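Local coordinates for protein glutaredoxin (Chlorella sorokiniana, PDB 4I2U) that binds glutathione in a thioredoxin-fold pocket and, as a glutaredoxin, probably catalyses glutathione-dependent thiol-disulphide exchange in cell redox homeostasis, at residues V17-K22 against I44-L49; T23-C28 against R69-V74. One frame throughout, in Å; residues are numbered along the deposited sequence.

Overall arrangement
Contact 1 (17-22 with 44-49) is a parallel strand pair, and contact 2 (23-28 with 69-74) joins the start of helix 26-36 to the turn that leads into strand 73-76. Their centres lie about 8 Å apart, and along the chain their segments alternate: 17-22, 23-28, 44-49, 69-74. Both reach the same four-stranded mixed sheet, in which strand 17-21 lies between 45-48 and 73-76; a probable hydrogen bond from Phe20 N to Arg73 O, 2.9 Å long, ties them. Segment 17-22 runs straight into the CxxC segment, and the two contacts meet beside the glutathione pocket, to which contact 1 gives Lys22 and contact 2 gives Cys25, Tyr27 and Val71.

Contact 1 of 2, residues V17-K22 against I44-L49; sequences VVIFSK and ITAIEL. With GSH (glutathione), chain B.
The Phe20 ring has CD2 of Leu49 at its edge, near the ring plane, while Ile47 comes up obliquely, its CB 3.8 Å from Phe20 CD2. Phe20 and Ile47 stand side by side on one face of the sheet, both with their CG or CG1 anti to the carbonyl carbon, and helices 3-14 and 55-66 pack on the Phe20 side chain. The other face carries Ile19, Ala46, Ser21 and Glu48. There Ile19 CG2 sits 3.7 Å from Ala46 CB and also meets CG2 of Ile44.

Between these two layers of side chains the backbones run parallel, the strand axes 17° apart, and hydrogen bonds alternate between them: Thr45 N to Val17 O, Ile19 N to Thr45 O, Ile47 N to Ile19 O, Ser21 N to Ile47 O, and Leu49 N to Ser21 O. The last is the shortest, 2.7 Å from Leu49 N to Ser21 O, and nearly straight at 179°. Ile19 N instead approaches Thr45 O from above the carbonyl plane.

At the C-terminal end Ser21 OG, anti to its backbone N, donates to the syn lone pair of Glu48 OE1 at 2.7 Å; a bend at chi2 (-62°) brings the carboxylate back over the neighbouring strand. Glu48 OE2 is salt-bridged to Lys32 of helix 26-36, which probably keeps the carboxylate ionised. Lys22, extended beyond CG, passes Leu49 at about a right angle and donates from NZ to O31 of glutathione at 2.8 Å, with Gln59 as a second partner.

Strands 17-21 and 45-48, paired in parallel and connected by helix 26-36, form a beta-alpha-beta unit of the thioredoxin fold, with Lys22, just past the end of strand 17-21, reaching the glutathione.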
loop_
_atom_site.group_PDB
_atom_site.type_symbol
_atom_site.label_atom_id
_atom_site.label_comp_id
_atom_site.label_asym_id
_atom_site.label_seq_id
_atom_site.Cartn_x
_atom_site.Cartn_y
_atom_site.Cartn_z
ATOM N N VAL A 17 4.218 -1.886 5.452
ATOM C CA VAL A 17 3.423 -0.874 4.772
ATOM C C VAL A 17 3.797 -0.916 3.313
ATOM O O VAL A 17 4.934 -0.587 2.947
ATOM C CB VAL A 17 3.659 0.526 5.362
ATOM C CG1 VAL A 17 2.818 1.532 4.626
ATOM C CG2 VAL A 17 3.332 0.522 6.840
ATOM N N VAL A 18 2.866 -1.371 2.481
ATOM C CA VAL A 18 3.114 -1.539 1.058
ATOM C C VAL A 18 2.079 -0.791 0.242
ATOM O O VAL A 18 0.877 -0.871 0.523
ATOM C CB VAL A 18 3.081 -3.043 0.678
ATOM C CG1 VAL A 18 3.280 -3.241 -0.818
ATOM C CG2 VAL A 18 4.144 -3.806 1.455
ATOM N N ILE A 19 2.523 -0.086 -0.783
ATOM C CA ILE A 19 1.609 0.555 -1.711
ATOM C C ILE A 19 2.026 0.178 -3.126
ATOM O O ILE A 19 3.139 0.502 -3.567
ATOM C CB ILE A 19 1.523 2.080 -1.485
ATOM C CG1 ILE A 19 0.565 2.690 -2.501
ATOM C CG2 ILE A 19 2.905 2.766 -1.513
ATOM C CD1 ILE A 19 0.125 4.104 -2.140
ATOM N N PHE A 20 1.169 -0.562 -3.820
ATOM C CA PHE A 20 1.375 -0.816 -5.245
ATOM C C PHE A 20 0.848 0.408 -5.954
ATOM O O PHE A 20 -0.293 0.815 -5.731
ATOM C CB PHE A 20 0.650 -2.098 -5.674
ATOM C CG PHE A 20 1.241 -3.337 -5.042
ATOM C CD1 PHE A 20 0.751 -3.831 -3.849
ATOM C CD2 PHE A 20 2.329 -3.983 -5.614
ATOM C CE1 PHE A 20 1.322 -4.934 -3.248
ATOM C CE2 PHE A 20 2.907 -5.082 -5.022
ATOM C CZ PHE A 20 2.417 -5.565 -3.841
ATOM N N SER A 21 1.680 0.994 -6.801
ATOM C CA SER A 21 1.537 2.362 -7.249
ATOM C C SER A 21 1.897 2.487 -8.718
ATOM O O SER A 21 2.436 1.572 -9.324
ATOM C CB SER A 21 2.494 3.202 -6.377
ATOM O OG SER A 21 2.606 4.563 -6.792
ATOM N N LYS A 22 1.549 3.631 -9.301
ATOM C CA LYS A 22 2.184 4.115 -10.527
ATOM C C LYS A 22 2.610 5.541 -10.280
ATOM O O LYS A 22 1.928 6.299 -9.588
ATOM C CB LYS A 22 1.249 4.021 -11.733
ATOM C CG LYS A 22 0.994 2.589 -12.113
ATOM C CD LYS A 22 0.052 2.398 -13.267
ATOM C CE LYS A 22 -0.224 0.923 -13.494
ATOM N NZ LYS A 22 -1.108 0.701 -14.653
ATOM N N ILE A 44 7.932 2.979 3.910
ATOM C CA ILE A 44 6.809 2.702 3.022
ATOM C C ILE A 44 7.390 2.006 1.798
ATOM O O ILE A 44 8.260 2.548 1.123
ATOM C CB ILE A 44 6.115 4.015 2.589
ATOM C CG1 ILE A 44 5.496 4.733 3.797
ATOM C CG2 ILE A 44 5.054 3.739 1.526
ATOM C CD1 ILE A 44 5.194 6.223 3.570
ATOM N N THR A 45 6.919 0.806 1.496
ATOM C CA THR A 45 7.425 0.059 0.355
ATOM C C THR A 45 6.503 0.334 -0.830
ATOM O O THR A 45 5.409 -0.214 -0.940
ATOM C CB THR A 45 7.450 -1.409 0.691
ATOM O OG1 THR A 45 8.271 -1.605 1.842
ATOM C CG2 THR A 45 7.996 -2.228 -0.463
ATOM N N ALA A 46 6.926 1.223 -1.715
ATOM C CA ALA A 46 6.143 1.630 -2.872
ATOM C C ALA A 46 6.655 0.919 -4.105
ATOM O O ALA A 46 7.787 1.163 -4.550
ATOM C CB ALA A 46 6.244 3.132 -3.069
ATOM N N ILE A 47 5.818 0.077 -4.676
ATOM C CA ILE A 47 6.169 -0.744 -5.830
ATOM C C ILE A 47 5.527 -0.074 -7.050
ATOM O O ILE A 47 4.298 -0.051 -7.156
ATOM C CB ILE A 47 5.660 -2.198 -5.673
ATOM C CG1 ILE A 47 6.121 -2.858 -4.358
ATOM C CG2 ILE A 47 6.051 -3.016 -6.900
ATOM C CD1 ILE A 47 7.622 -2.944 -4.172
ATOM N N GLU A 48 6.351 0.505 -7.923
ATOM C CA GLU A 48 5.856 1.264 -9.066
ATOM C C GLU A 48 5.642 0.352 -10.260
ATOM O O GLU A 48 6.598 -0.092 -10.909
ATOM C CB GLU A 48 6.796 2.404 -9.433
ATOM C CG GLU A 48 7.076 3.372 -8.286
ATOM C CD GLU A 48 5.860 4.114 -7.741
ATOM O OE1 GLU A 48 4.786 4.134 -8.348
ATOM O OE2 GLU A 48 6.014 4.732 -6.660
ATOM N N LEU A 49 4.390 0.131 -10.595
ATOM C CA LEU A 49 3.994 -0.822 -11.619
ATOM C C LEU A 49 4.100 -0.258 -13.030
ATOM O O LEU A 49 3.971 -1.015 -13.992
ATOM C CB LEU A 49 2.580 -1.317 -11.338
ATOM C CG LEU A 49 2.417 -1.959 -9.965
ATOM C CD1 LEU A 49 1.017 -2.513 -9.787
ATOM C CD2 LEU A 49 3.428 -3.045 -9.734
HETATM N N1 GSH B . -10.811 5.860 -6.533
HETATM C CA1 GSH B . -9.619 5.053 -6.836
HETATM C C1 GSH B . -8.693 5.190 -5.655
HETATM O O11 GSH B . -9.065 5.907 -4.706
HETATM O O12 GSH B . -7.601 4.568 -5.627
HETATM C CB1 GSH B . -9.034 5.540 -8.159
HETATM C CG1 GSH B . -7.846 4.712 -8.637
HETATM C CD1 GSH B . -7.685 4.782 -10.146
HETATM O OE1 GSH B . -8.651 4.705 -10.909
HETATM N N2 GSH B . -6.452 4.884 -10.607
HETATM C CA2 GSH B . -6.154 4.842 -12.042
HETATM C C2 GSH B . -5.897 3.436 -12.536
HETATM O O2 GSH B . -5.652 2.528 -11.757
HETATM C CB2 GSH B . -4.959 5.742 -12.360
HETATM S SG2 GSH B . -5.352 7.501 -12.149
HETATM N N3 GSH B . -5.996 3.232 -13.841
HETATM C CA3 GSH B . -5.914 1.901 -14.393
HETATM C C3 GSH B . -4.528 1.303 -14.398
HETATM O O31 GSH B . -3.520 2.003 -14.174
HETATM O O32 GSH B . -4.478 0.075 -14.641
HETATM O O HOH W 1 7.146 -1.346 4.587
HETATM O O HOH W 2 1.169 -1.828 -15.344
#

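Contact 2 of 2, residues T23-C28 against R69-V74; sequences TYCPYC and RSVPRV. With GSH (glutathione), chain B.
Cys25 to Cys28 form a CxxC sequence at the start of helix 26-36, consistent with the active-site motif of thioredoxin-fold oxidoreductases, and face the cis-proline turn of the fold, where the peptide bond before Pro72 is cis. Cys25 is the N-cap: its SG, anti to the backbone N (chi1 167°), accepts from Cys28 N at 3.3 Å, a bond that would help stabilise a thiolate. The same sulphur lies 3.6 Å from SG2 of glutathione, beyond disulphide length, as expected of the reduced enzyme.

No hydrogen bond joins the two segments; they meet by van der Waals packing, mostly of sulphur and carbon atoms. Cys28 SG fits against Val71 CB and Pro72 CB, 3.7 Å from each, while Pro72 CD meets Tyr27 CB at 3.6 Å. The Tyr27 ring turns from this junction to glutathione, whose CB1 lies over the centre of one ring face.

Val71 grips the ligand through its backbone, its N donating to GSH O2 at 2.9 Å and its O accepting from GSH N2. In the conformer described, Arg73 holds Ser70 side-on, NE to Ser70 O and NH2 to Ser70 OG, both partners close to the guanidinium plane.

Around this junction, strand 17-21 supplies Ser21 against Cys28 and Ile19 against Pro72, helix 84-93 offers Asp85 to Tyr27, and strand 73-76 carries the turn on into the sheet.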
loop_
_atom_site.group_PDB
_atom_site.type_symbol
_atom_site.label_atom_id
_atom_site.label_comp_id
_atom_site.label_asym_id
_atom_site.label_seq_id
_atom_site.Cartn_x
_atom_site.Cartn_y
_atom_site.Cartn_z
ATOM N N THR A 23 3.758 5.912 -10.820
ATOM C CA THR A 23 4.395 7.185 -10.467
ATOM C C THR A 23 3.546 8.404 -10.790
ATOM O O THR A 23 3.621 9.420 -10.107
ATOM C CB THR A 23 5.765 7.356 -11.140
ATOM O OG1 THR A 23 5.625 7.300 -12.554
ATOM C CG2 THR A 23 6.740 6.289 -10.657
ATOM N N TYR A 24 2.734 8.299 -11.830
ATOM C CA TYR A 24 1.994 9.414 -12.398
ATOM C C TYR A 24 0.573 9.571 -11.857
ATOM O O TYR A 24 -0.119 10.524 -12.211
ATOM C CB TYR A 24 1.913 9.237 -13.909
ATOM C CG TYR A 24 1.314 7.928 -14.381
ATOM C CD1 TYR A 24 -0.042 7.671 -14.249
ATOM C CD2 TYR A 24 2.109 6.948 -14.982
ATOM C CE1 TYR A 24 -0.612 6.487 -14.705
ATOM C CE2 TYR A 24 1.547 5.759 -15.431
ATOM C CZ TYR A 24 0.185 5.555 -15.298
ATOM O OH TYR A 24 -0.432 4.428 -15.784
ATOM N N CYS A 25 0.146 8.641 -11.006
ATOM C CA CYS A 25 -1.243 8.595 -10.561
ATOM C C CYS A 25 -1.492 9.451 -9.317
ATOM O O CYS A 25 -0.811 9.289 -8.310
ATOM C CB CYS A 25 -1.609 7.147 -10.256
ATOM S SG CYS A 25 -3.171 6.927 -9.355
ATOM N N PRO A 26 -2.481 10.355 -9.382
ATOM C CA PRO A 26 -2.737 11.213 -8.220
ATOM C C PRO A 26 -3.324 10.476 -7.025
ATOM O O PRO A 26 -3.191 10.931 -5.900
ATOM C CB PRO A 26 -3.731 12.247 -8.755
ATOM C CG PRO A 26 -4.443 11.519 -9.890
ATOM C CD PRO A 26 -3.365 10.691 -10.521
ATOM N N TYR A 27 -3.963 9.336 -7.259
ATOM C CA TYR A 27 -4.481 8.533 -6.151
ATOM C C TYR A 27 -3.335 7.857 -5.421
ATOM O O TYR A 27 -3.377 7.717 -4.194
ATOM C CB TYR A 27 -5.540 7.539 -6.648
ATOM C CG TYR A 27 -6.775 8.276 -7.101
ATOM C CD1 TYR A 27 -7.760 8.626 -6.195
ATOM C CD2 TYR A 27 -6.931 8.672 -8.415
ATOM C CE1 TYR A 27 -8.876 9.330 -6.575
ATOM C CE2 TYR A 27 -8.049 9.383 -8.805
ATOM C CZ TYR A 27 -9.016 9.706 -7.891
ATOM O OH TYR A 27 -10.110 10.411 -8.310
ATOM N N CYS A 28 -2.316 7.444 -6.160
ATOM C CA CYS A 28 -1.099 6.912 -5.566
ATOM C C CYS A 28 -0.378 7.984 -4.767
ATOM O O CYS A 28 0.054 7.740 -3.635
ATOM C CB CYS A 28 -0.193 6.322 -6.653
ATOM S SG CYS A 28 -0.935 4.887 -7.433
ATOM N N ARG A 69 -8.083 -3.974 -10.026
ATOM C CA ARG A 69 -6.777 -3.809 -10.656
ATOM C C ARG A 69 -6.198 -2.426 -10.489
ATOM O O ARG A 69 -5.014 -2.228 -10.725
ATOM C CB ARG A 69 -6.895 -4.007 -12.172
ATOM C CG ARG A 69 -6.638 -5.387 -12.701
ATOM C CD ARG A 69 -6.626 -5.395 -14.220
ATOM N NE ARG A 69 -5.341 -5.807 -14.785
ATOM C CZ ARG A 69 -4.504 -5.008 -15.448
ATOM N NH1 ARG A 69 -4.778 -3.719 -15.613
ATOM N NH2 ARG A 69 -3.379 -5.499 -15.941
ATOM N N SER A 70 -7.023 -1.449 -10.131
ATOM C CA SER A 70 -6.581 -0.060 -10.152
ATOM C C SER A 70 -5.479 0.181 -9.135
ATOM O O SER A 70 -5.357 -0.520 -8.139
ATOM C CB SER A 70 -7.742 0.882 -9.869
ATOM O OG SER A 70 -8.268 0.718 -8.571
ATOM N N VAL A 71 -4.676 1.204 -9.384
ATOM C CA VAL A 71 -3.679 1.673 -8.427
ATOM C C VAL A 71 -4.176 2.933 -7.742
ATOM O O VAL A 71 -4.860 3.750 -8.342
ATOM C CB VAL A 71 -2.297 1.916 -9.071
ATOM C CG1 VAL A 71 -1.717 0.590 -9.508
ATOM C CG2 VAL A 71 -2.382 2.892 -10.250
ATOM N N PRO A 72 -3.837 3.111 -6.467
ATOM C CA PRO A 72 -2.979 2.215 -5.689
ATOM C C PRO A 72 -3.736 1.057 -5.043
ATOM O O PRO A 72 -4.961 1.062 -4.952
ATOM C CB PRO A 72 -2.432 3.133 -4.587
ATOM C CG PRO A 72 -3.595 4.093 -4.367
ATOM C CD PRO A 72 -4.163 4.348 -5.736
ATOM N N ARG A 73 -2.978 0.072 -4.571
ATOM C CA ARG A 73 -3.497 -0.963 -3.687
ATOM C C ARG A 73 -2.587 -0.981 -2.480
ATOM O O ARG A 73 -1.393 -1.213 -2.594
ATOM C CB ARG A 73 -3.559 -2.330 -4.377
ATOM C CG ARG A 73 -4.406 -2.356 -5.650
ATOM C CD ARG A 73 -5.861 -2.713 -5.399
ATOM N NE ARG A 73 -6.784 -2.106 -6.352
ATOM C CZ ARG A 73 -8.094 -2.302 -6.336
ATOM N NH1 ARG A 73 -8.636 -3.149 -5.461
ATOM N NH2 ARG A 73 -8.864 -1.669 -7.204
ATOM N N VAL A 74 -3.155 -0.661 -1.322
ATOM C CA VAL A 74 -2.391 -0.434 -0.093
ATOM C C VAL A 74 -2.629 -1.575 0.891
ATOM O O VAL A 74 -3.777 -2.007 1.106
ATOM C CB VAL A 74 -2.788 0.903 0.534
ATOM C CG1 VAL A 74 -1.983 1.192 1.772
ATOM C CG2 VAL A 74 -2.623 2.030 -0.495
HETATM N N1 GSH B . -10.811 5.860 -6.533
HETATM C CA1 GSH B . -9.619 5.053 -6.836
HETATM C C1 GSH B . -8.693 5.190 -5.655
HETATM O O11 GSH B . -9.065 5.907 -4.706
HETATM O O12 GSH B . -7.601 4.568 -5.627
HETATM C CB1 GSH B . -9.034 5.540 -8.159
HETATM C CG1 GSH B . -7.846 4.712 -8.637
HETATM C CD1 GSH B . -7.685 4.782 -10.146
HETATM O OE1 GSH B . -8.651 4.705 -10.909
HETATM N N2 GSH B . -6.452 4.884 -10.607
HETATM C CA2 GSH B . -6.154 4.842 -12.042
HETATM C C2 GSH B . -5.897 3.436 -12.536
HETATM O O2 GSH B . -5.652 2.528 -11.757
HETATM C CB2 GSH B . -4.959 5.742 -12.360
HETATM S SG2 GSH B . -5.352 7.501 -12.149
HETATM N N3 GSH B . -5.996 3.232 -13.841
HETATM C CA3 GSH B . -5.914 1.901 -14.393
HETATM C C3 GSH B . -4.528 1.303 -14.398
HETATM O O31 GSH B . -3.520 2.003 -14.174
HETATM O O32 GSH B . -4.478 0.075 -14.641
#